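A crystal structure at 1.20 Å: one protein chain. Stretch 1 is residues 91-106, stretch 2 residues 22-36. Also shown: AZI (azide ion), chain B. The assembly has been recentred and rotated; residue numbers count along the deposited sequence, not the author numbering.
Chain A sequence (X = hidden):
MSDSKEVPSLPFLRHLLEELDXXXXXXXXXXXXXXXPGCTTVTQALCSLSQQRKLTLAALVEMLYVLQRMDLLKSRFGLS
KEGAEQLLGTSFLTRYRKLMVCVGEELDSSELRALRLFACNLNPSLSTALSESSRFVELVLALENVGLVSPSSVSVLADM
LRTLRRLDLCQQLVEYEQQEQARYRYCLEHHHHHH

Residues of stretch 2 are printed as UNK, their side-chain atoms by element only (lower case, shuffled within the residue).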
ATOM      1  N   SER A  91     -11.937   0.486   6.078  1.00 13.79           N
ATOM      2  CA  SER A  91     -11.944   1.709   5.276  1.00 12.83           C
ATOM      3  C   SER A  91     -11.799   1.330   3.808  1.00 13.25           C
ATOM      4  O   SER A  91     -11.849   0.150   3.461  1.00 13.73           O
ATOM      5  CB  SER A  91     -10.802   2.643   5.687  1.00 12.80           C
ATOM      6  OG  SER A  91      -9.551   2.184   5.201  1.00 12.86           O
ATOM      7  N   PHE A  92     -11.608   2.323   2.946  1.00 12.60           N
ATOM      8  CA  PHE A  92     -11.470   2.059   1.517  1.00 12.82           C
ATOM      9  C   PHE A  92     -10.192   1.287   1.189  1.00 12.02           C
ATOM     10  O   PHE A  92     -10.112   0.627   0.156  1.00 12.31           O
ATOM     11  CB  PHE A  92     -11.474   3.376   0.736  1.00 13.12           C
ATOM     12  CG  PHE A  92     -10.161   4.103   0.772  1.00 12.14           C
ATOM     13  CD1 PHE A  92      -9.198   3.882  -0.207  1.00 14.80           C
ATOM     14  CD2 PHE A  92      -9.873   4.988   1.805  1.00 11.98           C
ATOM     15  CE1 PHE A  92      -7.968   4.529  -0.158  1.00 14.04           C
ATOM     16  CE2 PHE A  92      -8.646   5.642   1.863  1.00 12.03           C
ATOM     17  CZ  PHE A  92      -7.690   5.410   0.879  1.00 14.12           C
ATOM     18  N   LEU A  93      -9.193   1.372   2.062  1.00 11.23           N
ATOM     19  CA  LEU A  93      -7.926   0.689   1.811  1.00  9.94           C
ATOM     20  C   LEU A  93      -8.112  -0.799   1.562  1.00 10.37           C
ATOM     21  O   LEU A  93      -8.889  -1.468   2.241  1.00 10.62           O
ATOM     22  CB  LEU A  93      -6.966   0.913   2.981  1.00 10.80           C
ATOM     23  CG  LEU A  93      -6.548   2.377   3.180  1.00 11.56           C
ATOM     24  CD1 LEU A  93      -5.941   2.547   4.557  1.00 13.21           C
ATOM     25  CD2 LEU A  93      -5.576   2.807   2.092  1.00 12.57           C
ATOM     26  N   THR A  94      -7.388  -1.318   0.579  1.00 10.03           N
ATOM     27  CA  THR A  94      -7.504  -2.727   0.237  1.00 10.22           C
ATOM     28  C   THR A  94      -6.356  -3.559   0.783  1.00  9.61           C
ATOM     29  O   THR A  94      -5.249  -3.058   1.002  1.00  9.57           O
ATOM     30  CB  THR A  94      -7.557  -2.923  -1.290  1.00 10.60           C
ATOM     31  OG1 THR A  94      -6.324  -2.477  -1.870  1.00 10.78           O
ATOM     32  CG2 THR A  94      -8.721  -2.139  -1.889  1.00 11.93           C
ATOM     33  N   ARG A  95      -6.633  -4.836   1.012  1.00  9.68           N
ATOM     34  CA  ARG A  95      -5.613  -5.746   1.497  1.00 10.08           C
ATOM     35  C   ARG A  95      -4.470  -5.798   0.481  1.00  8.69           C
ATOM     36  O   ARG A  95      -3.302  -5.883   0.856  1.00  9.74           O
ATOM     37  CB  ARG A  95      -6.215  -7.135   1.714  1.00 11.63           C
ATOM     38  CG  ARG A  95      -5.210  -8.238   1.999  1.00 11.83           C
ATOM     39  CD  ARG A  95      -4.293  -7.941   3.170  1.00 15.83           C
ATOM     40  NE  ARG A  95      -3.473  -9.115   3.455  1.00 16.46           N
ATOM     41  CZ  ARG A  95      -2.367  -9.105   4.187  1.00 17.00           C
ATOM     42  NH1 ARG A  95      -1.930  -7.974   4.722  1.00 17.42           N
ATOM     43  NH2 ARG A  95      -1.692 -10.233   4.372  1.00 19.27           N
ATOM     44  N   TYR A  96      -4.806  -5.726  -0.804  1.00  9.50           N
ATOM     45  CA  TYR A  96      -3.789  -5.750  -1.851  1.00  9.35           C
ATOM     46  C   TYR A  96      -2.753  -4.643  -1.656  1.00  9.41           C
ATOM     47  O   TYR A  96      -1.552  -4.908  -1.601  1.00  9.54           O
ATOM     48  CB  TYR A  96      -4.436  -5.598  -3.235  1.00  9.76           C
ATOM     49  CG  TYR A  96      -3.447  -5.347  -4.352  1.00 10.01           C
ATOM     50  CD1 TYR A  96      -2.487  -6.300  -4.693  1.00 11.50           C
ATOM     51  CD2 TYR A  96      -3.460  -4.147  -5.054  1.00  9.91           C
ATOM     52  CE1 TYR A  96      -1.563  -6.062  -5.703  1.00 11.85           C
ATOM     53  CE2 TYR A  96      -2.538  -3.896  -6.066  1.00 11.43           C
ATOM     54  CZ  TYR A  96      -1.592  -4.859  -6.385  1.00 12.17           C
ATOM     55  OH  TYR A  96      -0.678  -4.619  -7.384  1.00 13.41           O
ATOM     56  N   ARG A  97      -3.212  -3.402  -1.543  1.00  8.95           N
ATOM     57  CA  ARG A  97      -2.293  -2.280  -1.390  1.00  9.81           C
ATOM     58  C   ARG A  97      -1.535  -2.317  -0.068  1.00  8.33           C
ATOM     59  O   ARG A  97      -0.332  -2.054  -0.024  1.00  9.32           O
ATOM     60  CB  ARG A  97      -3.052  -0.953  -1.508  1.00 11.69           C
ATOM     61  CG  ARG A  97      -3.781  -0.731  -2.826  1.00 15.59           C
ATOM     62  CD  ARG A  97      -2.884  -0.127  -3.884  1.00 16.59           C
ATOM     63  NE  ARG A  97      -3.545  -0.093  -5.185  1.00 14.15           N
ATOM     64  CZ  ARG A  97      -2.902  -0.226  -6.336  1.00 12.07           C
ATOM     65  NH1 ARG A  97      -1.585  -0.388  -6.331  1.00 11.89           N
ATOM     66  NH2 ARG A  97      -3.575  -0.245  -7.479  1.00 11.42           N
ATOM     67  N   LYS A  98      -2.236  -2.624   1.016  1.00  8.73           N
ATOM     68  CA  LYS A  98      -1.582  -2.676   2.317  1.00  8.55           C
ATOM     69  C   LYS A  98      -0.523  -3.775   2.354  1.00  8.78           C
ATOM     70  O   LYS A  98       0.574  -3.575   2.883  1.00  9.45           O
ATOM     71  CB  LYS A  98      -2.622  -2.879   3.419  1.00  9.48           C
ATOM     72  CG  LYS A  98      -3.516  -1.657   3.629  1.00  8.86           C
ATOM     73  CD  LYS A  98      -4.545  -1.872   4.727  1.00  9.91           C
ATOM     74  CE  LYS A  98      -5.677  -2.778   4.273  1.00 10.28           C
ATOM     75  NZ  LYS A  98      -6.553  -3.160   5.414  1.00 12.24           N
ATOM     76  N   LEU A  99      -0.841  -4.931   1.779  1.00  8.99           N
ATOM     77  CA  LEU A  99       0.104  -6.041   1.744  1.00  9.14           C
ATOM     78  C   LEU A  99       1.356  -5.680   0.959  1.00  7.95           C
ATOM     79  O   LEU A  99       2.470  -5.986   1.381  1.00 10.12           O
ATOM     80  CB  LEU A  99      -0.544  -7.280   1.124  1.00 10.99           C
ATOM     81  CG  LEU A  99       0.363  -8.501   0.925  1.00 11.39           C
ATOM     82  CD1 LEU A  99       0.997  -8.915   2.246  1.00 13.92           C
ATOM     83  CD2 LEU A  99      -0.453  -9.648   0.354  1.00 12.82           C
ATOM     84  N   MET A 100       1.179  -5.033  -0.187  1.00  8.29           N
ATOM     85  CA  MET A 100       2.332  -4.655  -0.994  1.00  8.64           C
ATOM     86  C   MET A 100       3.256  -3.707  -0.229  1.00  9.06           C
ATOM     87  O   MET A 100       4.481  -3.824  -0.309  1.00  9.80           O
ATOM     88  CB  MET A 100       1.887  -4.023  -2.312  1.00  9.62           C
ATOM     89  CG  MET A 100       1.202  -4.999  -3.266  1.00 11.52           C
ATOM     90  SD  MET A 100       2.195  -6.465  -3.678  1.00 13.57           S
ATOM     91  CE  MET A 100       1.294  -7.712  -2.783  1.00 16.55           C
ATOM     92  N   VAL A 101       2.685  -2.760   0.507  1.00  8.83           N
ATOM     93  CA  VAL A 101       3.517  -1.843   1.278  1.00 10.00           C
ATOM     94  C   VAL A 101       4.306  -2.623   2.324  1.00 10.02           C
ATOM     95  O   VAL A 101       5.516  -2.432   2.476  1.00 10.30           O
ATOM     96  CB  VAL A 101       2.674  -0.767   1.998  1.00  9.87           C
ATOM     97  CG1 VAL A 101       3.545  -0.007   2.994  1.00 11.20           C
ATOM     98  CG2 VAL A 101       2.082   0.200   0.976  1.00 11.03           C
ATOM     99  N   CYS A 102       3.626  -3.510   3.040  1.00  9.72           N
ATOM    100  CA  CYS A 102       4.289  -4.280   4.078  1.00 11.00           C
ATOM    101  C   CYS A 102       5.384  -5.194   3.548  1.00 11.04           C
ATOM    102  O   CYS A 102       6.447  -5.304   4.160  1.00 11.42           O
ATOM    103  CB  CYS A 102       3.254  -5.069   4.874  1.00 12.16           C
ATOM    104  SG  CYS A 102       2.197  -3.978   5.860  1.00 19.80           S
ATOM    105  N   VAL A 103       5.138  -5.846   2.418  1.00 10.60           N
ATOM    106  CA  VAL A 103       6.145  -6.717   1.829  1.00 10.81           C
ATOM    107  C   VAL A 103       7.356  -5.877   1.428  1.00 11.30           C
ATOM    108  O   VAL A 103       8.503  -6.285   1.637  1.00 11.95           O
ATOM    109  CB  VAL A 103       5.577  -7.461   0.600  1.00 12.05           C
ATOM    110  CG1 VAL A 103       6.694  -8.140  -0.181  1.00 13.26           C
ATOM    111  CG2 VAL A 103       4.565  -8.491   1.058  1.00 15.06           C
ATOM    112  N   GLY A 104       7.103  -4.695   0.877  1.00 10.73           N
ATOM    113  CA  GLY A 104       8.198  -3.832   0.477  1.00 11.47           C
ATOM    114  C   GLY A 104       9.098  -3.465   1.644  1.00 12.05           C
ATOM    115  O   GLY A 104      10.304  -3.298   1.473  1.00 14.71           O
ATOM    116  N   GLU A 105       8.519  -3.331   2.832  1.00 12.61           N
ATOM    117  CA  GLU A 105       9.301  -2.976   4.011  1.00 13.48           C
ATOM    118  C   GLU A 105      10.076  -4.160   4.590  1.00 14.16           C
ATOM    119  O   GLU A 105      10.899  -3.983   5.491  1.00 17.19           O
ATOM    120  CB  GLU A 105       8.394  -2.368   5.084  1.00 15.33           C
ATOM    121  CG  GLU A 105       7.739  -1.057   4.667  1.00 16.75           C
ATOM    122  CD  GLU A 105       8.748  -0.018   4.214  1.00 18.56           C
ATOM    123  OE1 GLU A 105       8.732   0.350   3.021  1.00 16.76           O
ATOM    124  OE2 GLU A 105       9.561   0.428   5.054  1.00 22.66           O
ATOM    125  N   GLU A 106       9.819  -5.363   4.079  1.00 13.62           N
ATOM    126  CA  GLU A 106      10.510  -6.567   4.544  1.00 14.67           C
ATOM    127  C   GLU A 106      11.654  -6.939   3.609  1.00 15.09           C
ATOM    128  O   GLU A 106      12.324  -7.959   3.795  1.00 16.35           O
ATOM    129  CB  GLU A 106       9.538  -7.744   4.631  1.00 16.53           C
ATOM    130  CG  GLU A 106       8.450  -7.577   5.675  1.00 19.97           C
ATOM    131  CD  GLU A 106       8.995  -7.521   7.091  1.00 23.54           C
ATOM    132  OE1 GLU A 106       8.209  -7.223   8.015  1.00 26.27           O
ATOM    133  OE2 GLU A 106      10.204  -7.779   7.285  1.00 24.55           O
ATOM    134  N   UNK A  22       9.856  11.526   2.921  1.00 15.94           N
ATOM    135  CA  UNK A  22       9.577  11.221   1.523  1.00 15.80           C
ATOM    136  C   UNK A  22       9.220   9.768   1.240  1.00 14.36           C
ATOM    137  O   UNK A  22       8.396   9.492   0.370  1.00 14.31           O
ATOM    138  o   UNK A  22      10.936  13.049   0.677  1.00 24.16           O
ATOM    139  c   UNK A  22      10.760  11.643   0.647  1.00 18.58           C
ATOM    140  N   UNK A  23       9.838   8.837   1.956  1.00 13.61           N
ATOM    141  CA  UNK A  23       9.531   7.430   1.733  1.00 13.65           C
ATOM    142  C   UNK A  23       8.093   7.158   2.167  1.00 11.95           C
ATOM    143  O   UNK A  23       7.314   6.541   1.439  1.00 11.88           O
ATOM    144  c   UNK A  23      10.483   6.531   2.519  1.00 14.84           C
ATOM    145  c   UNK A  23      10.284   5.072   2.249  1.00 14.63           C
ATOM    146  n   UNK A  23       9.772   2.937   2.262  1.00 15.05           N
ATOM    147  c   UNK A  23       9.751   4.088   3.011  1.00 14.18           C
ATOM    148  n   UNK A  23      10.617   4.486   1.046  1.00 16.52           N
ATOM    149  c   UNK A  23      10.299   3.205   1.080  1.00 16.94           C
ATOM    150  N   UNK A  24       7.739   7.630   3.357  1.00 11.85           N
ATOM    151  CA  UNK A  24       6.392   7.442   3.874  1.00 11.72           C
ATOM    152  C   UNK A  24       5.361   8.091   2.956  1.00 11.47           C
ATOM    153  O   UNK A  24       4.281   7.536   2.753  1.00 11.26           O
ATOM    154  o   UNK A  24       7.022   7.327   8.652  1.00 17.83           O
ATOM    155  c   UNK A  24       6.295   8.009   5.290  1.00 13.76           C
ATOM    156  c   UNK A  24       7.187   7.279   6.280  1.00 15.36           C
ATOM    157  c   UNK A  24       7.283   7.978   7.620  1.00 14.55           C
ATOM    158  o   UNK A  24       7.629   9.176   7.637  1.00 15.76           O
ATOM    159  N   UNK A  25       5.692   9.249   2.389  1.00 11.97           N
ATOM    160  CA  UNK A  25       4.778   9.927   1.472  1.00 12.11           C
ATOM    161  C   UNK A  25       4.494   9.020   0.277  1.00 11.82           C
ATOM    162  O   UNK A  25       3.352   8.903  -0.166  1.00 12.43           O
ATOM    163  c   UNK A  25       5.504  12.309   2.002  1.00 16.04           C
ATOM    164  o   UNK A  25       6.362  13.203   1.831  1.00 19.25           O
ATOM    165  o   UNK A  25       4.740  12.273   2.989  1.00 15.48           O
ATOM    166  c   UNK A  25       5.380  11.236   0.941  1.00 14.97           C
ATOM    167  N   UNK A  26       5.543   8.394  -0.250  1.00 12.09           N
ATOM    168  CA  UNK A  26       5.404   7.507  -1.397  1.00 12.65           C
ATOM    169  C   UNK A  26       4.504   6.322  -1.065  1.00 11.34           C
ATOM    170  O   UNK A  26       3.691   5.901  -1.885  1.00 11.18           O
ATOM    171  o   UNK A  26       6.683   6.144  -2.957  1.00 20.50           O
ATOM    172  c   UNK A  26       6.783   7.010  -1.842  1.00 14.31           C
ATOM    173  N   UNK A  27       4.658   5.779   0.137  1.00 10.94           N
ATOM    174  CA  UNK A  27       3.838   4.651   0.549  1.00 10.09           C
ATOM    175  C   UNK A  27       2.369   5.050   0.635  1.00  9.78           C
ATOM    176  O   UNK A  27       1.493   4.301   0.207  1.00  9.92           O
ATOM    177  c   UNK A  27       5.972   2.546   0.871  1.00 13.99           C
ATOM    178  c   UNK A  27       4.312   4.099   1.899  1.00 11.42           C
ATOM    179  c   UNK A  27       6.070   3.031   3.313  1.00 13.15           C
ATOM    180  c   UNK A  27       5.759   3.602   1.942  1.00 12.41           C
ATOM    181  N   UNK A  28       2.093   6.230   1.184  1.00 10.05           N
ATOM    182  CA  UNK A  28       0.712   6.675   1.287  1.00 10.30           C
ATOM    183  C   UNK A  28       0.128   6.937  -0.092  1.00 10.07           C
ATOM    184  O   UNK A  28      -1.023   6.596  -0.357  1.00 10.49           O
ATOM    185  c   UNK A  28       0.161   6.551   4.192  1.00 16.74           C
ATOM    186  c   UNK A  28       0.537   9.009   4.392  1.00 17.56           C
ATOM    187  c   UNK A  28       0.608   7.931   2.153  1.00 13.49           C
ATOM    188  c   UNK A  28       0.927   7.748   3.638  1.00 15.21           C
ATOM    189  N   UNK A  29       0.911   7.545  -0.975  1.00 10.59           N
ATOM    190  CA  UNK A  29       0.424   7.804  -2.323  1.00 10.67           C
ATOM    191  C   UNK A  29       0.062   6.483  -2.998  1.00 10.42           C
ATOM    192  O   UNK A  29      -0.934   6.395  -3.712  1.00 11.34           O
ATOM    193  c   UNK A  29       1.577  10.058  -2.876  1.00 16.78           C
ATOM    194  c   UNK A  29       1.473   8.555  -3.147  1.00 12.94           C
ATOM    195  c   UNK A  29       0.261  10.736  -3.235  1.00 18.88           C
ATOM    196  c   UNK A  29       2.713  10.649  -3.688  1.00 19.75           C
ATOM    197  N   UNK A  30       0.867   5.451  -2.762  1.00 10.55           N
ATOM    198  CA  UNK A  30       0.599   4.136  -3.335  1.00 10.31           C
ATOM    199  C   UNK A  30      -0.707   3.577  -2.762  1.00  9.82           C
ATOM    200  O   UNK A  30      -1.543   3.045  -3.494  1.00 10.08           O
ATOM    201  c   UNK A  30       1.033   0.852  -2.486  1.00  9.20           C
ATOM    202  c   UNK A  30       1.010  -0.904  -4.136  1.00  9.39           C
ATOM    203  c   UNK A  30       0.787  -0.471  -2.836  1.00 10.20           C
ATOM    204  c   UNK A  30       1.720   1.326  -4.727  1.00  9.15           C
ATOM    205  c   UNK A  30       1.476  -0.008  -5.086  1.00 10.12           C
ATOM    206  c   UNK A  30       1.758   3.188  -3.026  1.00 10.78           C
ATOM    207  c   UNK A  30       1.500   1.763  -3.423  1.00  9.14           C
ATOM    208  N   UNK A  31      -0.887   3.707  -1.451  1.00  9.08           N
ATOM    209  CA  UNK A  31      -2.104   3.216  -0.811  1.00  9.29           C
ATOM    210  C   UNK A  31      -3.347   3.890  -1.386  1.00  8.61           C
ATOM    211  O   UNK A  31      -4.428   3.292  -1.429  1.00  9.57           O
ATOM    212  c   UNK A  31      -1.167   3.040   2.987  1.00 11.06           C
ATOM    213  c   UNK A  31      -2.055   3.463   0.702  1.00  9.67           C
ATOM    214  c   UNK A  31      -1.521   1.120   1.416  1.00 10.37           C
ATOM    215  c   UNK A  31      -1.117   2.588   1.536  1.00  9.75           C
ATOM    216  N   UNK A  32      -3.185   5.135  -1.829  1.00  9.46           N
ATOM    217  CA  UNK A  32      -4.284   5.915  -2.394  1.00 10.32           C
ATOM    218  C   UNK A  32      -4.345   5.845  -3.913  1.00 10.91           C
ATOM    219  O   UNK A  32      -5.109   6.581  -4.532  1.00 12.03           O
ATOM    220  c   UNK A  32      -4.144   7.387  -1.995  1.00 11.43           C
ATOM    221  s   UNK A  32      -4.182   7.714  -0.228  1.00 12.77           S
ATOM    222  N   UNK A  33      -3.561   4.954  -4.512  1.00 11.22           N
ATOM    223  CA  UNK A  33      -3.503   4.848  -5.966  1.00 11.06           C
ATOM    224  C   UNK A  33      -4.836   4.678  -6.695  1.00 12.66           C
ATOM    225  O   UNK A  33      -5.065   5.325  -7.717  1.00 13.93           O
ATOM    226  n   UNK A  33      -1.416   4.611  -8.429  1.00 12.74           N
ATOM    227  c   UNK A  33      -1.327   4.345  -9.721  1.00 12.59           C
ATOM    228  n   UNK A  33      -2.059   3.275  -9.977  1.00 11.54           N
ATOM    229  c   UNK A  33      -2.236   3.682  -7.828  1.00 10.91           C
ATOM    230  c   UNK A  33      -2.562   3.711  -6.366  1.00 10.33           C
ATOM    231  c   UNK A  33      -2.637   2.840  -8.810  1.00 11.25           C
ATOM    232  N   UNK A  34      -5.707   3.814  -6.186  1.00 11.64           N
ATOM    233  CA  UNK A  34      -6.998   3.576  -6.828  1.00 13.50           C
ATOM    234  C   UNK A  34      -8.010   4.688  -6.587  1.00 12.94           C
ATOM    235  O   UNK A  34      -8.742   5.080  -7.497  1.00 14.83           O
ATOM    236  o   UNK A  34      -6.402   0.385  -5.527  1.00 15.10           O
ATOM    237  o   UNK A  34      -6.198   0.875  -7.660  1.00 16.89           O
ATOM    238  c   UNK A  34      -6.666   1.090  -6.522  1.00 16.28           C
ATOM    239  c   UNK A  34      -7.601   2.261  -6.340  1.00 14.02           C
ATOM    240  N   UNK A  35      -8.053   5.196  -5.361  1.00 14.28           N
ATOM    241  CA  UNK A  35      -9.007   6.242  -5.004  1.00 16.74           C
ATOM    242  C   UNK A  35      -8.611   7.645  -5.452  1.00 19.01           C
ATOM    243  O   UNK A  35      -9.472   8.446  -5.823  1.00 20.76           O
ATOM    244  c   UNK A  35      -9.241   6.227  -3.500  1.00 17.78           C
ATOM    245  N   UNK A  36      -7.318   7.944  -5.418  1.00 20.79           N
ATOM    246  CA  UNK A  36      -6.831   9.265  -5.807  1.00 22.61           C
ATOM    247  C   UNK A  36      -5.932   9.195  -7.036  1.00 23.99           C
ATOM    248  O   UNK A  36      -4.711   9.308  -6.933  1.00 24.77           O
ATOM    249  c   UNK A  36      -6.079   9.902  -4.645  1.00 22.48           C
TER
HETATM  250  N1  AZI B 201      -4.753  -4.823   7.487  1.00 11.17           N
HETATM  251  N2  AZI B 201      -4.174  -5.037   6.490  1.00 12.24           N
HETATM  252  N3  AZI B 201      -3.578  -5.311   5.527  1.00 19.41           N
HETATM  253  O   HOH W   1      -5.886   0.781  -0.873  1.00 12.43           O
HETATM  254  O   HOH W   2      -6.428  -2.291  -4.655  1.00 13.11           O

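Position 22 carries one carbon and one oxygen, far from stretch 1: Ser22. Position 23 has one carbon and then a five-membered ring of three carbons and two nitrogens, one nitrogen 2.9 Å from Glu105 OE1. That ring is His23, and its NE2 donates to Glu105 OE1 almost linearly, with the carboxylate oxygen near the ring plane.

Position 24 has three carbons, the third carrying two oxygens, so Glu24; position 25 has two carbons and two oxygens, so Asp25; position 26 has one carbon and one oxygen, so Ser26. None of the three touches stretch 1.

Position 27 shows four carbons forked at the second, one tip 4.0 Å from Val101 CG1. The fork beyond CB means Leu27, pointing toward the partner helix. Positions 28 and 29 repeat the same four-carbon fork without reaching stretch 1: Leu28 and Leu29.

Position 30 has one carbon and a six-carbon ring; one ring carbon lies 3.7 Å from Met100 CB and another 3.7 Å from Val101 CG2, with Arg97 CD over one face. This is Phe30. Its CB points sideways, yet chi1 in the t well brings the ring nearer. Position 31, another four-carbon fork, sends one tip to 3.7 Å from Val101 CG2; this is Leu31, whose CB also packs 3.8 Å from Leu93 CD2.

Position 32 has one carbon and one sulfur, the sulfur 4.3 Å from Phe92 CZ at the ring's edge: Cys32, the first residue to leave helical phi/psi. Position 33 is again a five-membered ring with two nitrogens, a ring carbon lying 3.5 Å from Arg97 NH2, over one face of the guanidinium: His33. Position 34 has two carbons, the second bearing two oxygens, both used by Arg97: this is Asp34. Position 35 is a single carbon, its CB 4.0 Å from Phe92 CE1: Ala35. Position 36, also one carbon, makes no contact: Ala36.

The helices run nearly antiparallel, at 156°, with axes 9.8 Å apart at closest approach. Val101 packs against Leu27, Phe30 and Leu31. Arg97 serves both chemistries: its aliphatic CD covers Phe30, while NH2 to Asp34 OD1 and NE to Asp34 OD2, each 2.9 Å, form a two-pronged salt bridge. Water 1 accepts from Thr94 N and donates to Leu31 O, both at 3.0 Å. The rule is an apolar centre, with an arginine at one end that lies along Phe30 and reaches Asp34, and a histidine–glutamate bond near the other end.

Stretch 2, residues 22-36: SHEDSLLLFLCHDAA
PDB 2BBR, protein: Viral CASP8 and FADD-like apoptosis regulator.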